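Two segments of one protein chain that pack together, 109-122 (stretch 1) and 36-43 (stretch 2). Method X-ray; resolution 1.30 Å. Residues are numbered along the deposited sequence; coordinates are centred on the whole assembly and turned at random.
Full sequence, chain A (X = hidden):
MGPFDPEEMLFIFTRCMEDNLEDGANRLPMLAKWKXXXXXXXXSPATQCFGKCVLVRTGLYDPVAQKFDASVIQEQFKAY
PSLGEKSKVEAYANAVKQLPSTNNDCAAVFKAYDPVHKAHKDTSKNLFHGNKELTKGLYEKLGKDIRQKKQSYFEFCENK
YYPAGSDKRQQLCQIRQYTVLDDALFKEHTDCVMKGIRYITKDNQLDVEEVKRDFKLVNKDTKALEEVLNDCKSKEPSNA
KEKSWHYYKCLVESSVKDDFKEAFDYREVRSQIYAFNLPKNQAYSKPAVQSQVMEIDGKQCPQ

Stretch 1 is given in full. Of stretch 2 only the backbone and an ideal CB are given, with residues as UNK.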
# COMPACT_ATOMS: atom_id res chain seq x y z
N VAL A 109 -1.40 -20.66 -10.02
CA VAL A 109 -2.03 -19.37 -10.26
C VAL A 109 -1.34 -18.64 -11.41
O VAL A 109 -2.00 -18.15 -12.34
CB VAL A 109 -2.04 -18.50 -8.98
CG1 VAL A 109 -2.56 -17.09 -9.28
CG2 VAL A 109 -2.89 -19.16 -7.90
N PHE A 110 -0.01 -18.59 -11.36
CA PHE A 110 0.75 -17.91 -12.39
C PHE A 110 0.53 -18.55 -13.77
O PHE A 110 0.30 -17.84 -14.74
CB PHE A 110 2.24 -17.86 -12.06
CG PHE A 110 3.02 -17.04 -13.03
CD1 PHE A 110 3.18 -15.68 -12.83
CD2 PHE A 110 3.55 -17.62 -14.18
CE1 PHE A 110 3.88 -14.91 -13.74
CE2 PHE A 110 4.25 -16.86 -15.10
CZ PHE A 110 4.42 -15.50 -14.88
N LYS A 111 0.64 -19.87 -13.83
CA LYS A 111 0.51 -20.58 -15.10
C LYS A 111 -0.86 -20.34 -15.73
O LYS A 111 -0.96 -20.14 -16.94
CB LYS A 111 0.79 -22.07 -14.89
CG LYS A 111 0.66 -22.92 -16.15
CD LYS A 111 1.07 -24.37 -15.87
CE LYS A 111 0.75 -25.28 -17.06
NZ LYS A 111 -0.72 -25.47 -17.24
N ALA A 112 -1.91 -20.34 -14.91
CA ALA A 112 -3.27 -20.13 -15.40
C ALA A 112 -3.49 -18.73 -15.95
O ALA A 112 -4.12 -18.55 -16.99
CB ALA A 112 -4.28 -20.43 -14.31
N TYR A 113 -2.95 -17.73 -15.24
CA TYR A 113 -3.16 -16.35 -15.63
C TYR A 113 -2.24 -15.86 -16.76
O TYR A 113 -2.61 -14.96 -17.49
CB TYR A 113 -3.06 -15.41 -14.40
CG TYR A 113 -3.42 -13.98 -14.74
CD1 TYR A 113 -4.76 -13.58 -14.85
CD2 TYR A 113 -2.43 -13.03 -14.97
CE1 TYR A 113 -5.10 -12.28 -15.18
CE2 TYR A 113 -2.76 -11.72 -15.30
CZ TYR A 113 -4.10 -11.36 -15.41
OH TYR A 113 -4.42 -10.06 -15.75
N ASP A 114 -1.05 -16.44 -16.89
CA ASP A 114 -0.06 -15.92 -17.84
C ASP A 114 -0.62 -15.74 -19.28
O ASP A 114 -0.37 -14.71 -19.90
CB ASP A 114 1.21 -16.78 -17.82
CG ASP A 114 2.36 -16.17 -18.60
OD1 ASP A 114 2.64 -14.96 -18.47
OD2 ASP A 114 3.01 -16.93 -19.34
N PRO A 115 -1.38 -16.72 -19.82
CA PRO A 115 -1.95 -16.49 -21.17
C PRO A 115 -2.87 -15.27 -21.25
O PRO A 115 -2.89 -14.57 -22.27
CB PRO A 115 -2.74 -17.77 -21.44
CG PRO A 115 -2.07 -18.81 -20.59
CD PRO A 115 -1.73 -18.05 -19.31
N VAL A 116 -3.60 -15.01 -20.17
CA VAL A 116 -4.49 -13.85 -20.10
C VAL A 116 -3.67 -12.57 -20.02
O VAL A 116 -3.96 -11.60 -20.70
CB VAL A 116 -5.47 -13.95 -18.90
CG1 VAL A 116 -6.33 -12.69 -18.80
CG2 VAL A 116 -6.34 -15.20 -19.01
N HIS A 117 -2.63 -12.58 -19.19
CA HIS A 117 -1.73 -11.45 -19.09
C HIS A 117 -1.22 -11.04 -20.48
O HIS A 117 -1.27 -9.88 -20.86
CB HIS A 117 -0.56 -11.78 -18.16
CG HIS A 117 0.44 -10.68 -18.03
ND1 HIS A 117 0.18 -9.52 -17.33
CD2 HIS A 117 1.69 -10.56 -18.52
CE1 HIS A 117 1.24 -8.73 -17.39
NE2 HIS A 117 2.17 -9.34 -18.10
N LYS A 118 -0.74 -12.02 -21.24
CA LYS A 118 -0.16 -11.74 -22.55
C LYS A 118 -1.21 -11.36 -23.60
O LYS A 118 -0.99 -10.42 -24.37
CB LYS A 118 0.71 -12.90 -23.01
CG LYS A 118 1.93 -13.15 -22.12
CD LYS A 118 2.99 -13.99 -22.82
CE LYS A 118 2.48 -15.37 -23.15
NZ LYS A 118 3.57 -16.23 -23.67
N ALA A 119 -2.36 -12.04 -23.56
CA ALA A 119 -3.42 -11.80 -24.55
C ALA A 119 -4.15 -10.49 -24.30
O ALA A 119 -4.80 -9.95 -25.20
CB ALA A 119 -4.40 -12.94 -24.54
N HIS A 120 -4.04 -9.97 -23.07
CA HIS A 120 -4.74 -8.75 -22.68
C HIS A 120 -3.82 -7.77 -21.98
O HIS A 120 -4.26 -7.00 -21.13
CB HIS A 120 -5.96 -9.09 -21.82
CG HIS A 120 -6.92 -10.01 -22.52
ND1 HIS A 120 -7.91 -9.54 -23.36
CD2 HIS A 120 -7.01 -11.36 -22.54
CE1 HIS A 120 -8.56 -10.57 -23.87
NE2 HIS A 120 -8.03 -11.68 -23.40
N LYS A 121 -2.55 -7.77 -22.38
CA LYS A 121 -1.54 -6.97 -21.70
C LYS A 121 -1.89 -5.49 -21.69
O LYS A 121 -1.94 -4.89 -20.62
CB LYS A 121 -0.15 -7.18 -22.31
CG LYS A 121 0.96 -6.53 -21.48
CD LYS A 121 2.35 -6.96 -21.92
CE LYS A 121 2.74 -8.30 -21.31
NZ LYS A 121 4.21 -8.43 -21.17
N ASP A 122 -2.13 -4.90 -22.85
CA ASP A 122 -2.45 -3.48 -22.92
C ASP A 122 -3.75 -3.12 -22.21
O ASP A 122 -3.84 -2.09 -21.55
CB ASP A 122 -2.48 -3.00 -24.37
CG ASP A 122 -1.10 -2.74 -24.92
OD1 ASP A 122 -0.23 -2.24 -24.17
OD2 ASP A 122 -0.89 -3.00 -26.12
N UNK A 36 7.94 -3.32 -15.99
CA UNK A 36 7.39 -3.04 -17.31
C UNK A 36 6.27 -4.00 -17.70
O UNK A 36 5.91 -4.09 -18.88
CB UNK A 36 8.50 -3.10 -18.36
N UNK A 37 5.72 -4.70 -16.71
CA UNK A 37 4.63 -5.66 -16.94
C UNK A 37 5.08 -6.87 -17.77
O UNK A 37 4.28 -7.51 -18.45
CB UNK A 37 3.46 -4.96 -17.64
N UNK A 38 6.37 -7.19 -17.69
CA UNK A 38 6.92 -8.37 -18.34
C UNK A 38 7.16 -9.40 -17.23
O UNK A 38 8.11 -9.29 -16.45
CB UNK A 38 8.20 -8.05 -19.11
N UNK A 39 6.26 -10.37 -17.14
CA UNK A 39 6.31 -11.34 -16.05
C UNK A 39 7.19 -12.51 -16.43
O UNK A 39 6.70 -13.58 -16.80
CB UNK A 39 4.91 -11.83 -15.69
N UNK A 40 8.50 -12.28 -16.34
CA UNK A 40 9.52 -13.22 -16.76
C UNK A 40 10.65 -13.23 -15.74
O UNK A 40 10.86 -12.21 -15.06
CB UNK A 40 10.05 -12.87 -18.15
N UNK A 41 11.38 -14.35 -15.63
CA UNK A 41 11.17 -15.62 -16.35
C UNK A 41 9.98 -16.42 -15.81
O UNK A 41 9.79 -16.49 -14.59
CB UNK A 41 12.43 -16.48 -16.27
N UNK A 42 9.21 -17.03 -16.71
CA UNK A 42 7.99 -17.72 -16.30
C UNK A 42 8.27 -18.98 -15.48
O UNK A 42 7.40 -19.45 -14.75
CB UNK A 42 7.16 -18.09 -17.53
N UNK A 43 9.49 -19.51 -15.59
CA UNK A 43 9.89 -20.73 -14.89
C UNK A 43 10.45 -20.49 -13.49
O UNK A 43 10.74 -21.43 -12.76
CB UNK A 43 10.93 -21.47 -15.72

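Stretch 2 runs without regular secondary structure past Phe110, Asp114 and His117 on one helix of stretch 1 and Lys121 at the start of the next. Position 36 points its CB sideways, with nothing of stretch 1 within 5.5 Å, so stretch 1 sets little constraint. The residue is Glu36, whose side chain leads away.

At position 37 the positive phi (67°, with psi 27°) is a left-handed conformation, easiest for glycine, asparagine or aspartate. The ideal CB nevertheless lies 4.4 Å from His117 CE1 and 4.8 Å from Lys121 CG, so a large flat or aliphatic side chain could cover the imidazole and the lysine methylenes. The backbone carbonyl is already engaged whatever the side chain: its O accepts hydrogen bonds from His117 NE2 (2.8 Å) and Lys121 NZ (2.9 Å), which converge on one acceptor. The residue is Trp37, with chi1 in m; its CE3 comes within 3.8 Å of His117 CE1, a van der Waals contact beside the hydrogen bond.

The CB of position 38 points away, 4.5 Å from Lys121 NZ, and phi/psi of -104/102 are extended. Beta-branched or other aliphatic residues suit such a backbone, and many polar ones would also fit. Ile38 is found here, touching Lys121 only lightly, with CG1 4.2 Å from NZ.

Position 39 faces the helix squarely. Its CB lies 3.8 Å from Phe110 CE1, 4.4 Å from His117 NE2 and 4.8 Å from Asp114 OD1, a setting of mixed character in which a medium-sized polar side chain such as asparagine, serine, threonine or glutamine would be at home. The residue is Asn39. Its ND2 lies over one face of the His117 ring, 3.4 Å from NE2, at an angle too poor for a hydrogen bond; instead ND2 donates to water 3 (3.0 Å), which in turn donates to Asp114 OD1 (2.8 Å). Water 1 makes a second bridge, donating to Asn39 O (2.9 Å) and Asp114 OD1 (2.7 Å). The same Asn39 O sits at the edge of the Phe110 ring, 3.5 Å from CZ.

Position 40 points away, and stretch 1 asks little of it; it is Glu40. Position 41 also points away, but it follows a cis peptide bond and has phi near -75°, which points to proline: Pro41.

At position 42 the CB turns toward stretch 1, 4.0 Å from Phe110 CE2 and 4.7 Å from Asp114 OD2. The phenyl ring favours a compact apolar side chain, while the carboxylate leaves room for a small hydroxyl such as threonine's. Val42 packs its CB 3.9 Å from Phe110 CE2, while CG1 approaches Asp114 OD2 at 3.8 Å.

Position 43 points away and is permissive; it is Asp43.

Stretch 2 36-43: EWINEPVD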
# COMPACT_ATOMS: atom_id res chain seq x y z
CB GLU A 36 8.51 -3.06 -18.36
CG GLU A 36 9.67 -2.08 -18.09
CD GLU A 36 9.22 -0.63 -17.91
OE1 GLU A 36 8.40 -0.15 -18.72
OE2 GLU A 36 9.71 0.03 -16.97
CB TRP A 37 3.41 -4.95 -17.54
CG TRP A 37 2.65 -4.11 -16.54
CD1 TRP A 37 3.12 -3.03 -15.83
CD2 TRP A 37 1.29 -4.28 -16.15
NE1 TRP A 37 2.13 -2.53 -15.03
CE2 TRP A 37 1.00 -3.27 -15.20
CE3 TRP A 37 0.29 -5.19 -16.51
CZ2 TRP A 37 -0.27 -3.15 -14.61
CZ3 TRP A 37 -0.96 -5.07 -15.92
CH2 TRP A 37 -1.23 -4.06 -14.98
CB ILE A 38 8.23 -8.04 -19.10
CG1 ILE A 38 7.99 -6.95 -20.16
CG2 ILE A 38 8.80 -9.28 -19.77
CD1 ILE A 38 9.27 -6.39 -20.78
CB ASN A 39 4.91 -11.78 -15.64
CG ASN A 39 4.11 -10.67 -14.99
OD1 ASN A 39 4.67 -9.72 -14.44
ND2 ASN A 39 2.78 -10.78 -15.06
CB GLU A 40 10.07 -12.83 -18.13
CG GLU A 40 9.08 -13.00 -19.28
CD GLU A 40 9.57 -12.44 -20.60
OE1 GLU A 40 10.73 -11.99 -20.68
OE2 GLU A 40 8.77 -12.43 -21.56
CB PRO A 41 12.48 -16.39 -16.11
CG PRO A 41 13.42 -15.41 -15.49
CD PRO A 41 12.59 -14.40 -14.79
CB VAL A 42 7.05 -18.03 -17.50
CG1 VAL A 42 6.63 -16.74 -18.20
CG2 VAL A 42 7.68 -19.04 -18.48
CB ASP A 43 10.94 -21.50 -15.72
CG ASP A 43 10.40 -22.00 -17.05
OD1 ASP A 43 9.17 -22.17 -17.18
OD2 ASP A 43 11.23 -22.23 -17.95
O HOH W 1 4.93 -13.70 -19.06
O HOH W 2 4.65 -10.91 -19.45
O HOH W 3 1.89 -13.30 -16.33
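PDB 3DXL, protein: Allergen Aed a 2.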